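Local coordinates for protein lipopolysaccharide core heptose(I) kinase WaaP (Pseudomonas aeruginosa, PDB 6DFL) that uses ATP, with magnesium as cofactor, to phosphorylate the first heptose (HepI) of the lipopolysaccharide inner core, and also has protein-tyrosine kinase activity, autophosphorylating on its tyrosines, at residues Ala142-Val147 with Leu225-Thr230; Asp153-Gly158 with Arg201-Asp206; Asn160-Tyr165 with Leu189-Thr194; Ala209-Ala214 with Ala248-Lys253. One frame throughout, in Å; residues are numbered along the deposited sequence.

Contact 1. Residues Ala142-Val147 with Leu225-Thr230; sequences ALVEAV and LRFLRT. With G9S (S-[2-({N-[(2S)-2-hydroxy-3,3-dimethyl-4-(phosphonooxy)butanoyl]-beta-alanyl}amino)ethyl] hexadecanethioate), chain C.
Two helices of the C-terminal lobe of this protein-kinase fold, 137-156 and 221-232, pack here with segment axes 8.6 Å apart and inclined at 33°. The tight side is built on F227, whose CG stands anti to the backbone N (chi1 -178°), a torsion that brings the ring alongside helix 142-147, with CD1 3.6 Å from V144 O, and under the acyl chain of G9S. One ring face receives G9S C21, 3.5 Å from F227 CG and set toward the rim. V144 approaches the base of the same side chain, its CG1 lying 3.9 Å from F227 CB as the two cross obliquely. V147 CG1 comes to F227 CE1 at 4.3 Å, while L210 of helix 200-212 packs against both residues. The other side is looser and partly exposed: E145 extends past T230 at about a right angle, and no hydrogen bond joins the segments. R226 starts toward helix 142-147 but leads its guanidinium away from it, to salt bridges with D223 and with an acidic side chain of another protein chain. T230 OG1 turns back to its own helix and donates to R226 O at 3.1 Å, from 29° above the carbonyl plane.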
# COMPACT_ATOMS: atom_id res chain seq x y z
N ALA A 142 9.41 4.37 -5.00
CA ALA A 142 9.50 2.93 -4.80
C ALA A 142 8.51 2.44 -3.75
O ALA A 142 7.91 1.36 -3.91
CB ALA A 142 10.92 2.54 -4.42
N LEU A 143 8.30 3.21 -2.67
CA LEU A 143 7.33 2.80 -1.65
C LEU A 143 5.90 2.93 -2.17
O LEU A 143 5.10 2.01 -2.03
CB LEU A 143 7.52 3.64 -0.39
CG LEU A 143 8.76 3.24 0.40
CD1 LEU A 143 9.13 4.31 1.39
CD2 LEU A 143 8.51 1.93 1.11
N VAL A 144 5.57 4.07 -2.79
CA VAL A 144 4.27 4.21 -3.44
C VAL A 144 4.00 3.01 -4.34
O VAL A 144 2.91 2.42 -4.31
CB VAL A 144 4.21 5.52 -4.25
CG1 VAL A 144 2.99 5.51 -5.14
CG2 VAL A 144 4.19 6.73 -3.32
N GLU A 145 4.99 2.62 -5.15
CA GLU A 145 4.75 1.54 -6.10
C GLU A 145 4.68 0.20 -5.40
O GLU A 145 3.87 -0.66 -5.77
CB GLU A 145 5.83 1.52 -7.19
CG GLU A 145 5.85 2.79 -8.00
CD GLU A 145 6.79 2.70 -9.19
OE1 GLU A 145 7.21 1.56 -9.50
OE2 GLU A 145 7.11 3.75 -9.79
N ALA A 146 5.53 -0.01 -4.39
CA ALA A 146 5.49 -1.27 -3.67
C ALA A 146 4.13 -1.50 -3.02
O ALA A 146 3.70 -2.65 -2.86
CB ALA A 146 6.60 -1.32 -2.63
N VAL A 147 3.41 -0.43 -2.67
CA VAL A 147 2.10 -0.66 -2.07
C VAL A 147 1.08 -0.91 -3.16
O VAL A 147 0.21 -1.78 -3.03
CB VAL A 147 1.69 0.52 -1.17
CG1 VAL A 147 0.31 0.30 -0.59
CG2 VAL A 147 2.73 0.72 -0.08
N LEU A 225 -0.84 9.10 -9.83
CA LEU A 225 -0.93 8.39 -11.12
C LEU A 225 0.03 7.21 -11.15
O LEU A 225 -0.34 6.12 -11.59
CB LEU A 225 -0.65 9.35 -12.28
CG LEU A 225 -1.54 10.58 -12.40
CD1 LEU A 225 -0.98 11.56 -13.41
CD2 LEU A 225 -2.94 10.16 -12.76
N ARG A 226 1.27 7.41 -10.70
CA ARG A 226 2.17 6.27 -10.52
C ARG A 226 1.48 5.17 -9.74
O ARG A 226 1.52 4.00 -10.13
CB ARG A 226 3.44 6.70 -9.80
CG ARG A 226 4.59 7.10 -10.68
CD ARG A 226 5.70 7.85 -9.96
NE ARG A 226 6.38 8.79 -10.85
CZ ARG A 226 6.29 10.12 -10.78
NH1 ARG A 226 5.57 10.70 -9.83
NH2 ARG A 226 6.94 10.87 -11.66
N PHE A 227 0.81 5.52 -8.63
CA PHE A 227 0.13 4.50 -7.86
C PHE A 227 -0.92 3.79 -8.71
O PHE A 227 -1.00 2.56 -8.69
CB PHE A 227 -0.55 5.08 -6.61
CG PHE A 227 -1.21 4.03 -5.79
CD1 PHE A 227 -0.53 3.41 -4.76
CD2 PHE A 227 -2.48 3.58 -6.10
CE1 PHE A 227 -1.11 2.39 -4.04
CE2 PHE A 227 -3.06 2.57 -5.37
CZ PHE A 227 -2.37 1.98 -4.34
N LEU A 228 -1.77 4.55 -9.39
CA LEU A 228 -2.90 3.95 -10.12
C LEU A 228 -2.42 3.01 -11.22
O LEU A 228 -2.96 1.91 -11.39
CB LEU A 228 -3.77 5.05 -10.70
CG LEU A 228 -4.54 5.91 -9.68
CD1 LEU A 228 -5.04 7.20 -10.33
CD2 LEU A 228 -5.69 5.11 -9.11
N ARG A 229 -1.40 3.44 -11.98
CA ARG A 229 -0.84 2.61 -13.04
C ARG A 229 -0.34 1.29 -12.48
O ARG A 229 -0.71 0.21 -12.96
CB ARG A 229 0.29 3.36 -13.76
CG ARG A 229 1.02 2.52 -14.79
CD ARG A 229 1.76 3.40 -15.82
NE ARG A 229 2.97 4.04 -15.28
CZ ARG A 229 3.40 5.25 -15.64
NH1 ARG A 229 2.72 5.96 -16.53
NH2 ARG A 229 4.51 5.75 -15.12
N THR A 230 0.51 1.35 -11.45
CA THR A 230 1.02 0.11 -10.88
C THR A 230 -0.10 -0.71 -10.25
O THR A 230 -0.10 -1.94 -10.34
CB THR A 230 2.09 0.42 -9.85
OG1 THR A 230 3.06 1.28 -10.44
CG2 THR A 230 2.78 -0.83 -9.37
C1 G9S C . -5.13 12.54 -11.17
C2 G9S C . -4.55 14.94 -11.67
C3 G9S C . -4.98 16.39 -11.83
C4 G9S C . -6.02 16.65 -12.90
C5 G9S C . -7.17 15.05 -14.64
C6 G9S C . -5.35 15.21 -16.57
C7 G9S C . -5.13 16.03 -17.82
C8 G9S C . -4.15 15.36 -15.66
C10 G9S C . -6.74 10.80 -8.59
C11 G9S C . -7.77 10.54 -7.53
C12 G9S C . -7.30 9.68 -6.38
C13 G9S C . -5.82 9.33 -6.39
C14 G9S C . -5.48 7.84 -6.52
C15 G9S C . -5.11 7.09 -5.25
C16 G9S C . -3.73 7.31 -4.69
N2 G9S C . -5.52 13.92 -11.32
C19 G9S C . -4.59 12.15 -9.82
C20 G9S C . -5.51 13.78 -16.98
C21 G9S C . -3.11 6.19 -3.85
C22 G9S C . -2.03 6.66 -2.88
C23 G9S C . -1.64 5.76 -1.75
C24 G9S C . -0.19 5.33 -1.71
C25 G9S C . 0.36 4.61 -0.48
C26 G9S C . 1.87 4.66 -0.24
C27 G9S C . 2.41 5.81 0.58
C28 G9S C . 3.84 5.69 1.02
C29 G9S C . 4.12 5.64 2.48
C30 G9S C . -6.65 15.76 -15.89
N3 G9S C . -6.87 15.49 -13.27
O2 G9S C . -3.37 14.64 -11.85
O3 G9S C . -6.69 10.14 -9.62
O4 G9S C . -7.89 14.06 -14.77
O5 G9S C . -6.61 17.12 -15.68
O6 G9S C . -6.28 16.49 -18.46
O8 G9S C . -7.44 17.57 -20.42
O9 G9S C . -6.51 15.25 -20.67
P1 G9S C . -6.34 16.61 -20.02
S1 G9S C . -5.75 12.26 -8.46

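Contact 2. Residues Asp153-Gly158 with Arg201-Asp206; sequences DMHRAG and RWRNKD
A histidine-carboxylate hydrogen bond in a buried setting is the striking feature here: H155 NE2 donates to D206 OD2 at 2.9 Å with an N-H...O angle of 163°. The acceptor lies in the imidazole plane, whereas the nitrogen meets OD2 from 27° above the carboxylate plane. H155 ND1 is held by the hydroxyl of Y231, so both ring nitrogens are engaged and the ring's rotation is fixed. R203 passes alongside in the opposite direction. Its CA sits over one imidazole face in a CH-pi contact, 4.0 Å from the H155 ring centroid, and its extended chain carries the guanidinium over the backbone of H155, with R203 NH1 3.6 Å from H155 O. R203 NE is bound by the carbonyl of T198. The methyl of selenomethionine M154 also approaches the carboxylate, CE lying 3.3 Å from D206 OD2. D206 in turn accepts the backbone N-H of H161 through OD2 and that of R162 through OD1, so H155 probably helps to position D206, and through it the loop bearing D163. G158, at positive phi, ends helix 137-156 in a Schellman motif. An aspartate gripping the backbone of the catalytic loop is a hallmark of the protein-kinase C-lobe.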
# COMPACT_ATOMS: atom_id res chain seq x y z
N ASP A 153 -2.02 -6.93 -5.91
CA ASP A 153 -1.83 -8.37 -5.74
C ASP A 153 -2.86 -8.96 -4.79
O ASP A 153 -3.47 -10.01 -5.08
CB ASP A 153 -0.42 -8.67 -5.24
CG ASP A 153 0.58 -8.91 -6.39
OD1 ASP A 153 0.22 -8.67 -7.56
OD2 ASP A 153 1.72 -9.34 -6.11
N MSE A 154 -3.09 -8.29 -3.67
CA MSE A 154 -4.09 -8.67 -2.71
C MSE A 154 -5.47 -8.79 -3.36
O MSE A 154 -6.17 -9.79 -3.17
CB MSE A 154 -4.13 -7.63 -1.62
CG MSE A 154 -4.50 -8.10 -0.25
SE MSE A 154 -4.39 -6.53 0.92
CE MSE A 154 -6.02 -5.63 0.34
N HIS A 155 -5.86 -7.76 -4.11
CA HIS A 155 -7.18 -7.75 -4.72
C HIS A 155 -7.30 -8.84 -5.77
O HIS A 155 -8.31 -9.56 -5.80
CB HIS A 155 -7.48 -6.40 -5.35
CG HIS A 155 -7.76 -5.34 -4.35
ND1 HIS A 155 -7.83 -4.00 -4.68
CD2 HIS A 155 -8.01 -5.41 -3.02
CE1 HIS A 155 -8.09 -3.30 -3.60
NE2 HIS A 155 -8.21 -4.13 -2.58
N ARG A 156 -6.29 -8.97 -6.65
CA ARG A 156 -6.36 -10.01 -7.67
C ARG A 156 -6.35 -11.38 -7.03
O ARG A 156 -6.74 -12.36 -7.66
CB ARG A 156 -5.20 -9.93 -8.70
CG ARG A 156 -5.12 -8.64 -9.53
CD ARG A 156 -3.67 -8.35 -10.05
NE ARG A 156 -3.34 -6.91 -10.02
CZ ARG A 156 -2.23 -6.40 -9.48
NH1 ARG A 156 -1.32 -7.18 -8.91
NH2 ARG A 156 -2.03 -5.09 -9.49
N ALA A 157 -5.90 -11.48 -5.78
CA ALA A 157 -5.90 -12.82 -5.21
C ALA A 157 -7.19 -13.10 -4.47
O ALA A 157 -7.33 -14.17 -3.88
CB ALA A 157 -4.67 -13.04 -4.33
N GLY A 158 -8.17 -12.19 -4.53
CA GLY A 158 -9.46 -12.40 -3.90
C GLY A 158 -9.62 -11.86 -2.48
O GLY A 158 -10.64 -12.15 -1.83
N ARG A 201 -16.78 -3.18 -5.82
CA ARG A 201 -17.12 -2.27 -4.72
C ARG A 201 -16.15 -2.43 -3.57
O ARG A 201 -15.77 -1.45 -2.91
CB ARG A 201 -18.55 -2.53 -4.23
CG ARG A 201 -18.86 -1.89 -2.86
CD ARG A 201 -20.26 -2.24 -2.33
NE ARG A 201 -21.29 -1.50 -3.05
CZ ARG A 201 -22.60 -1.62 -2.83
NH1 ARG A 201 -23.05 -2.46 -1.91
NH2 ARG A 201 -23.46 -0.90 -3.54
N TRP A 202 -15.73 -3.66 -3.30
CA TRP A 202 -14.82 -3.88 -2.19
C TRP A 202 -13.41 -3.43 -2.55
O TRP A 202 -12.74 -2.80 -1.72
CB TRP A 202 -14.87 -5.35 -1.76
CG TRP A 202 -16.13 -5.66 -1.04
CD1 TRP A 202 -17.15 -6.46 -1.47
CD2 TRP A 202 -16.53 -5.18 0.27
NE1 TRP A 202 -18.16 -6.50 -0.52
CE2 TRP A 202 -17.79 -5.73 0.55
CE3 TRP A 202 -15.92 -4.34 1.22
CZ2 TRP A 202 -18.47 -5.47 1.76
CZ3 TRP A 202 -16.60 -4.08 2.42
CH2 TRP A 202 -17.86 -4.64 2.68
N ARG A 203 -12.96 -3.74 -3.77
CA ARG A 203 -11.72 -3.16 -4.29
C ARG A 203 -11.67 -1.66 -4.05
O ARG A 203 -10.67 -1.11 -3.57
CB ARG A 203 -11.57 -3.46 -5.80
CG ARG A 203 -11.17 -4.91 -6.18
CD ARG A 203 -11.09 -5.14 -7.72
NE ARG A 203 -10.95 -6.56 -8.06
CZ ARG A 203 -9.86 -7.12 -8.60
NH1 ARG A 203 -9.83 -8.42 -8.88
NH2 ARG A 203 -8.80 -6.36 -8.91
N ASN A 204 -12.76 -0.97 -4.38
CA ASN A 204 -12.72 0.48 -4.37
C ASN A 204 -12.70 1.03 -2.95
O ASN A 204 -12.01 2.01 -2.67
CB ASN A 204 -13.90 1.04 -5.16
CG ASN A 204 -13.86 0.64 -6.63
OD1 ASN A 204 -12.80 0.29 -7.19
ND2 ASN A 204 -15.01 0.69 -7.27
N LYS A 205 -13.43 0.38 -2.02
CA LYS A 205 -13.38 0.78 -0.62
C LYS A 205 -11.95 0.77 -0.10
O LYS A 205 -11.48 1.76 0.47
CB LYS A 205 -14.29 -0.13 0.23
CG LYS A 205 -15.81 0.12 0.07
CD LYS A 205 -16.58 -0.27 1.34
CE LYS A 205 -18.09 0.01 1.24
NZ LYS A 205 -18.83 -1.06 0.50
N ASP A 206 -11.21 -0.33 -0.34
CA ASP A 206 -9.80 -0.40 0.06
C ASP A 206 -9.00 0.75 -0.55
O ASP A 206 -8.18 1.39 0.13
CB ASP A 206 -9.17 -1.71 -0.40
CG ASP A 206 -9.45 -2.88 0.52
OD1 ASP A 206 -10.27 -2.78 1.47
OD2 ASP A 206 -8.83 -3.93 0.24

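Contact 3. Residues Asn160-Tyr165 with Leu189-Thr194; sequences NHRDCY and LHRAQT
R191 and D163 meet side-on, the flat guanidinium and carboxylate turned 30° from each other. R191 NE points straight at D163 OD2 (3.1 Å, 172°), using the oxygen's syn lone pair, while NH2 reaches D163 OD1 at 2.8 Å from above the carboxylate plane. The bend of R191 at chi3 brings this edge round to the acid. Over the face of the same guanidinium lies that of R162, with centres 4.6 Å apart and planes at 24°, a stack of like charges. The R162 chain crosses R191 at about a right angle and lays its CD 3.1 Å from R191 O. Y165 OH adds a weak hydrogen bond to D163 OD1. On the H161 ring, L189 CD2 lies over one face in a CH-pi contact, 3.7 Å from the centroid, and D163 O lies over the opposite face; H161 NE2 is bound by the carbonyl of D188. Beyond these groups N160 and Q193 form an antiparallel hydrogen-bonded pair between strands 159-160 and 193-194, with N160 N to Q193 O at 3.0 Å. The HRD sequence of residues 161-163 identifies the kinase catalytic loop. Each D163 oxygen accepts a bond from R191, which would probably favour the ionised carboxylate of this residue, the presumed catalytic base by analogy with protein kinases.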
# COMPACT_ATOMS: atom_id res chain seq x y z
N ASN A 160 -9.91 -8.50 -0.08
CA ASN A 160 -10.00 -7.07 0.18
C ASN A 160 -9.76 -6.81 1.67
O ASN A 160 -10.23 -7.55 2.54
CB ASN A 160 -11.35 -6.49 -0.28
CG ASN A 160 -12.52 -7.05 0.47
OD1 ASN A 160 -12.90 -8.20 0.25
ND2 ASN A 160 -13.14 -6.25 1.37
N HIS A 161 -9.00 -5.75 1.95
CA HIS A 161 -8.47 -5.57 3.28
C HIS A 161 -9.55 -5.17 4.27
O HIS A 161 -9.73 -5.83 5.28
CB HIS A 161 -7.37 -4.52 3.28
CG HIS A 161 -6.52 -4.58 4.49
ND1 HIS A 161 -5.16 -4.78 4.43
CD2 HIS A 161 -6.84 -4.50 5.80
CE1 HIS A 161 -4.67 -4.80 5.67
NE2 HIS A 161 -5.67 -4.64 6.51
N ARG A 162 -10.26 -4.08 3.96
CA ARG A 162 -11.32 -3.45 4.75
C ARG A 162 -10.76 -2.45 5.74
O ARG A 162 -11.46 -1.54 6.16
CB ARG A 162 -12.20 -4.47 5.46
CG ARG A 162 -13.15 -5.14 4.55
CD ARG A 162 -14.34 -5.62 5.29
NE ARG A 162 -15.31 -4.54 5.49
CZ ARG A 162 -16.50 -4.71 6.05
NH1 ARG A 162 -16.86 -5.92 6.46
NH2 ARG A 162 -17.34 -3.69 6.15
N ASP A 163 -9.48 -2.59 6.08
CA ASP A 163 -8.73 -1.57 6.80
C ASP A 163 -7.42 -1.28 6.10
O ASP A 163 -6.33 -1.38 6.67
CB ASP A 163 -8.52 -2.05 8.23
CG ASP A 163 -9.83 -2.14 8.98
OD1 ASP A 163 -10.49 -1.10 9.11
OD2 ASP A 163 -10.20 -3.26 9.37
N CYS A 164 -7.52 -0.90 4.82
CA CYS A 164 -6.37 -0.68 3.96
C CYS A 164 -5.86 0.74 4.16
O CYS A 164 -6.27 1.69 3.49
CB CYS A 164 -6.76 -0.94 2.51
SG CYS A 164 -5.36 -1.30 1.53
N TYR A 165 -4.97 0.90 5.13
CA TYR A 165 -4.37 2.19 5.43
C TYR A 165 -2.87 2.02 5.42
O TYR A 165 -2.35 0.92 5.64
CB TYR A 165 -4.79 2.75 6.80
CG TYR A 165 -6.19 2.42 7.19
CD1 TYR A 165 -7.26 2.81 6.40
CD2 TYR A 165 -6.46 1.74 8.39
CE1 TYR A 165 -8.58 2.51 6.78
CE2 TYR A 165 -7.77 1.45 8.79
CZ TYR A 165 -8.82 1.84 7.98
OH TYR A 165 -10.11 1.54 8.34
N LEU A 189 -5.49 -7.97 9.34
CA LEU A 189 -6.49 -8.46 8.41
C LEU A 189 -7.74 -8.92 9.14
O LEU A 189 -8.47 -9.78 8.64
CB LEU A 189 -5.87 -9.56 7.55
CG LEU A 189 -4.70 -9.00 6.72
CD1 LEU A 189 -3.71 -10.06 6.33
CD2 LEU A 189 -5.25 -8.34 5.48
N HIS A 190 -8.01 -8.34 10.31
CA HIS A 190 -8.99 -8.94 11.21
C HIS A 190 -10.40 -8.92 10.62
O HIS A 190 -11.20 -9.80 10.93
CB HIS A 190 -8.95 -8.24 12.57
CG HIS A 190 -9.62 -6.91 12.57
ND1 HIS A 190 -9.07 -5.80 11.97
CD2 HIS A 190 -10.83 -6.52 13.03
CE1 HIS A 190 -9.90 -4.78 12.07
NE2 HIS A 190 -10.98 -5.19 12.72
N ARG A 191 -10.69 -7.94 9.75
CA ARG A 191 -11.92 -7.83 8.97
C ARG A 191 -11.75 -8.18 7.48
O ARG A 191 -12.65 -7.87 6.69
CB ARG A 191 -12.44 -6.39 9.01
CG ARG A 191 -12.94 -5.90 10.32
CD ARG A 191 -13.90 -4.75 10.08
NE ARG A 191 -13.24 -3.57 9.52
CZ ARG A 191 -13.90 -2.51 9.06
NH1 ARG A 191 -15.23 -2.50 9.07
NH2 ARG A 191 -13.23 -1.48 8.58
N ALA A 192 -10.63 -8.77 7.08
CA ALA A 192 -10.42 -9.01 5.66
C ALA A 192 -11.37 -10.08 5.14
O ALA A 192 -11.61 -11.11 5.79
CB ALA A 192 -8.97 -9.44 5.39
N GLN A 193 -11.87 -9.85 3.93
CA GLN A 193 -12.74 -10.78 3.24
C GLN A 193 -11.99 -11.48 2.11
O GLN A 193 -11.34 -10.83 1.27
CB GLN A 193 -13.95 -10.04 2.70
CG GLN A 193 -14.71 -9.37 3.78
CD GLN A 193 -15.83 -8.57 3.23
OE1 GLN A 193 -15.80 -8.14 2.06
NE2 GLN A 193 -16.86 -8.35 4.05
N THR A 194 -12.13 -12.81 2.09
CA THR A 194 -11.42 -13.66 1.16
C THR A 194 -12.42 -14.37 0.27
O THR A 194 -13.28 -15.11 0.77
CB THR A 194 -10.59 -14.68 1.91
OG1 THR A 194 -9.78 -14.00 2.86
CG2 THR A 194 -9.73 -15.50 0.95

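Contact 4. Residues Ala209-Ala214 with Ala248-Lys253; sequences ALYFSA and AWMERK. With G9S (S-[2-({N-[(2S)-2-hydroxy-3,3-dimethyl-4-(phosphonooxy)butanoyl]-beta-alanyl}amino)ethyl] hexadecanethioate), chain C.
Helix 200-212 presents its last turn to helix 244-257, the backbones coming closest at Y211 and M250, whose CA atoms are 7.9 Å apart. This helical pair of the kinase C-lobe contributes Y211, M250 and E251 to the G9S pocket. Y211 swings out with CG anti to the backbone N (chi1 -175°), and one face of its ring lies along the G9S chain, with C13 over the ring centre and C12 3.5 Å from Y211 CE2. Selenomethionine M250 bends at chi3 to bring its methyl against the base of this side chain, CE 3.5 Å from Y211 CB, and the same CE lies 3.6 Å from G9S C15. The F212 ring reaches helix 244-257 farther along, at K253 and W249. Its tip, CZ, lies 3.5 Å from K253 CB, while M250 O lies at the ring edge. W249 comes to this tip obliquely, with ring planes at 59°, so the outer part is mostly van der Waals contact, including the aliphatic stem of K253, whose end leads away. The polar end of Y211 also binds K224 NZ, which places its hydroxyl between an amine and an acid. E251, bent at chi2, receives Y211 OH on the syn lone pair of OE2 at 2.7 Å.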
# COMPACT_ATOMS: atom_id res chain seq x y z
N ALA A 209 -9.85 3.98 1.12
CA ALA A 209 -9.26 4.08 2.45
C ALA A 209 -7.75 4.27 2.35
O ALA A 209 -7.18 5.10 3.06
CB ALA A 209 -9.62 2.85 3.27
N LEU A 210 -7.08 3.53 1.46
CA LEU A 210 -5.64 3.71 1.35
C LEU A 210 -5.31 5.15 1.00
O LEU A 210 -4.42 5.76 1.60
CB LEU A 210 -5.07 2.75 0.33
CG LEU A 210 -3.55 2.87 0.32
CD1 LEU A 210 -2.97 2.51 1.66
CD2 LEU A 210 -2.97 1.98 -0.78
N TYR A 211 -6.08 5.74 0.08
CA TYR A 211 -5.85 7.12 -0.30
C TYR A 211 -6.08 8.08 0.87
O TYR A 211 -5.26 8.95 1.14
CB TYR A 211 -6.75 7.49 -1.48
CG TYR A 211 -6.52 8.87 -2.04
CD1 TYR A 211 -5.26 9.45 -2.03
CD2 TYR A 211 -7.58 9.60 -2.57
CE1 TYR A 211 -5.05 10.72 -2.54
CE2 TYR A 211 -7.38 10.87 -3.08
CZ TYR A 211 -6.12 11.42 -3.05
OH TYR A 211 -5.92 12.69 -3.57
N PHE A 212 -7.21 7.95 1.57
CA PHE A 212 -7.47 8.91 2.63
C PHE A 212 -6.45 8.79 3.74
O PHE A 212 -6.10 9.79 4.36
CB PHE A 212 -8.89 8.74 3.15
CG PHE A 212 -9.93 8.80 2.05
CD1 PHE A 212 -9.70 9.56 0.92
CD2 PHE A 212 -11.10 8.08 2.13
CE1 PHE A 212 -10.62 9.62 -0.10
CE2 PHE A 212 -12.04 8.14 1.09
CZ PHE A 212 -11.78 8.91 -0.02
N SER A 213 -5.89 7.61 3.95
CA SER A 213 -4.84 7.52 4.95
C SER A 213 -3.56 8.22 4.51
O SER A 213 -2.61 8.28 5.30
CB SER A 213 -4.55 6.06 5.30
OG SER A 213 -3.55 5.50 4.46
N ALA A 214 -3.47 8.74 3.29
CA ALA A 214 -2.18 9.21 2.80
C ALA A 214 -2.23 10.64 2.28
O ALA A 214 -1.28 11.07 1.61
CB ALA A 214 -1.65 8.26 1.73
N ALA A 248 -12.97 10.70 -9.29
CA ALA A 248 -13.50 12.03 -9.00
C ALA A 248 -14.13 12.06 -7.62
O ALA A 248 -14.02 13.05 -6.89
CB ALA A 248 -14.51 12.43 -10.07
N TRP A 249 -14.80 10.97 -7.26
CA TRP A 249 -15.35 10.84 -5.92
C TRP A 249 -14.25 10.87 -4.88
O TRP A 249 -14.29 11.67 -3.94
CB TRP A 249 -16.17 9.57 -5.80
CG TRP A 249 -16.61 9.31 -4.40
CD1 TRP A 249 -17.71 9.83 -3.78
CD2 TRP A 249 -15.96 8.48 -3.44
NE1 TRP A 249 -17.79 9.37 -2.50
CE2 TRP A 249 -16.73 8.54 -2.26
CE3 TRP A 249 -14.81 7.69 -3.46
CZ2 TRP A 249 -16.38 7.84 -1.10
CZ3 TRP A 249 -14.46 7.00 -2.31
CH2 TRP A 249 -15.24 7.08 -1.15
N MSE A 250 -13.23 10.02 -5.04
CA MSE A 250 -12.13 9.99 -4.09
C MSE A 250 -11.50 11.35 -3.97
O MSE A 250 -11.18 11.79 -2.88
CB MSE A 250 -11.06 9.00 -4.49
CG MSE A 250 -11.48 7.56 -4.38
SE MSE A 250 -10.24 6.33 -5.26
CE MSE A 250 -8.60 6.70 -4.32
N GLU A 251 -11.35 12.06 -5.08
CA GLU A 251 -10.74 13.38 -4.98
C GLU A 251 -11.65 14.34 -4.22
O GLU A 251 -11.16 15.25 -3.55
CB GLU A 251 -10.40 13.92 -6.37
CG GLU A 251 -9.31 14.99 -6.37
CD GLU A 251 -8.15 14.68 -5.43
OE1 GLU A 251 -7.76 15.57 -4.64
OE2 GLU A 251 -7.64 13.54 -5.48
N ARG A 252 -12.97 14.13 -4.29
CA ARG A 252 -13.90 15.04 -3.64
C ARG A 252 -13.94 14.79 -2.14
O ARG A 252 -13.88 15.73 -1.35
CB ARG A 252 -15.29 14.86 -4.25
CG ARG A 252 -15.53 15.70 -5.47
CD ARG A 252 -17.02 15.81 -5.73
NE ARG A 252 -17.68 14.51 -5.58
CZ ARG A 252 -17.67 13.57 -6.52
NH1 ARG A 252 -17.04 13.78 -7.67
NH2 ARG A 252 -18.30 12.42 -6.31
N LYS A 253 -14.04 13.52 -1.75
CA LYS A 253 -13.89 13.14 -0.35
C LYS A 253 -12.56 13.62 0.22
O LYS A 253 -12.50 14.20 1.30
CB LYS A 253 -14.03 11.63 -0.20
CG LYS A 253 -14.32 11.18 1.21
CD LYS A 253 -15.43 10.16 1.20
CE LYS A 253 -15.85 9.77 2.61
NZ LYS A 253 -17.00 8.81 2.56
C1 G9S C . -5.13 12.54 -11.17
C2 G9S C . -4.55 14.94 -11.67
C3 G9S C . -4.98 16.39 -11.83
C4 G9S C . -6.02 16.65 -12.90
C5 G9S C . -7.17 15.05 -14.64
C6 G9S C . -5.35 15.21 -16.57
C7 G9S C . -5.13 16.03 -17.82
C8 G9S C . -4.15 15.36 -15.66
C10 G9S C . -6.74 10.80 -8.59
C11 G9S C . -7.77 10.54 -7.53
C12 G9S C . -7.30 9.68 -6.38
C13 G9S C . -5.82 9.33 -6.39
C14 G9S C . -5.48 7.84 -6.52
C15 G9S C . -5.11 7.09 -5.25
C16 G9S C . -3.73 7.31 -4.69
N2 G9S C . -5.52 13.92 -11.32
C19 G9S C . -4.59 12.15 -9.82
C20 G9S C . -5.51 13.78 -16.98
C21 G9S C . -3.11 6.19 -3.85
C22 G9S C . -2.03 6.66 -2.88
C23 G9S C . -1.64 5.76 -1.75
C24 G9S C . -0.19 5.33 -1.71
C25 G9S C . 0.36 4.61 -0.48
C26 G9S C . 1.87 4.66 -0.24
C27 G9S C . 2.41 5.81 0.58
C28 G9S C . 3.84 5.69 1.02
C29 G9S C . 4.12 5.64 2.48
C30 G9S C . -6.65 15.76 -15.89
N3 G9S C . -6.87 15.49 -13.27
O2 G9S C . -3.37 14.64 -11.85
O3 G9S C . -6.69 10.14 -9.62
O4 G9S C . -7.89 14.06 -14.77
O5 G9S C . -6.61 17.12 -15.68
O6 G9S C . -6.28 16.49 -18.46
O8 G9S C . -7.44 17.57 -20.42
O9 G9S C . -6.51 15.25 -20.67
P1 G9S C . -6.34 16.61 -20.02
S1 G9S C . -5.75 12.26 -8.46

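Overall arrangement
Contacts 1 and 4 enclose the acyl chain of G9S together: their centres are 15 Å apart, and L210 CD2 joins them by lying 3.6 Å from F227 CZ and 3.7 Å from V147 CG1. Contact 2 shares helix 137-156 with contact 1 and helix 200-212 with contact 4. It is closest to contact 3, with centres about 9 Å apart; the D206 side chain lies about 7 Å from that of D163. The lipid site and the catalytic loop are neighbours through contacts 3 and 4, where C164 O packs 3.5 Å from L210 CB, and the Y165 side chain lies about 9 Å from G9S. Helix 200-212 thus runs from the catalytic loop to the pocket.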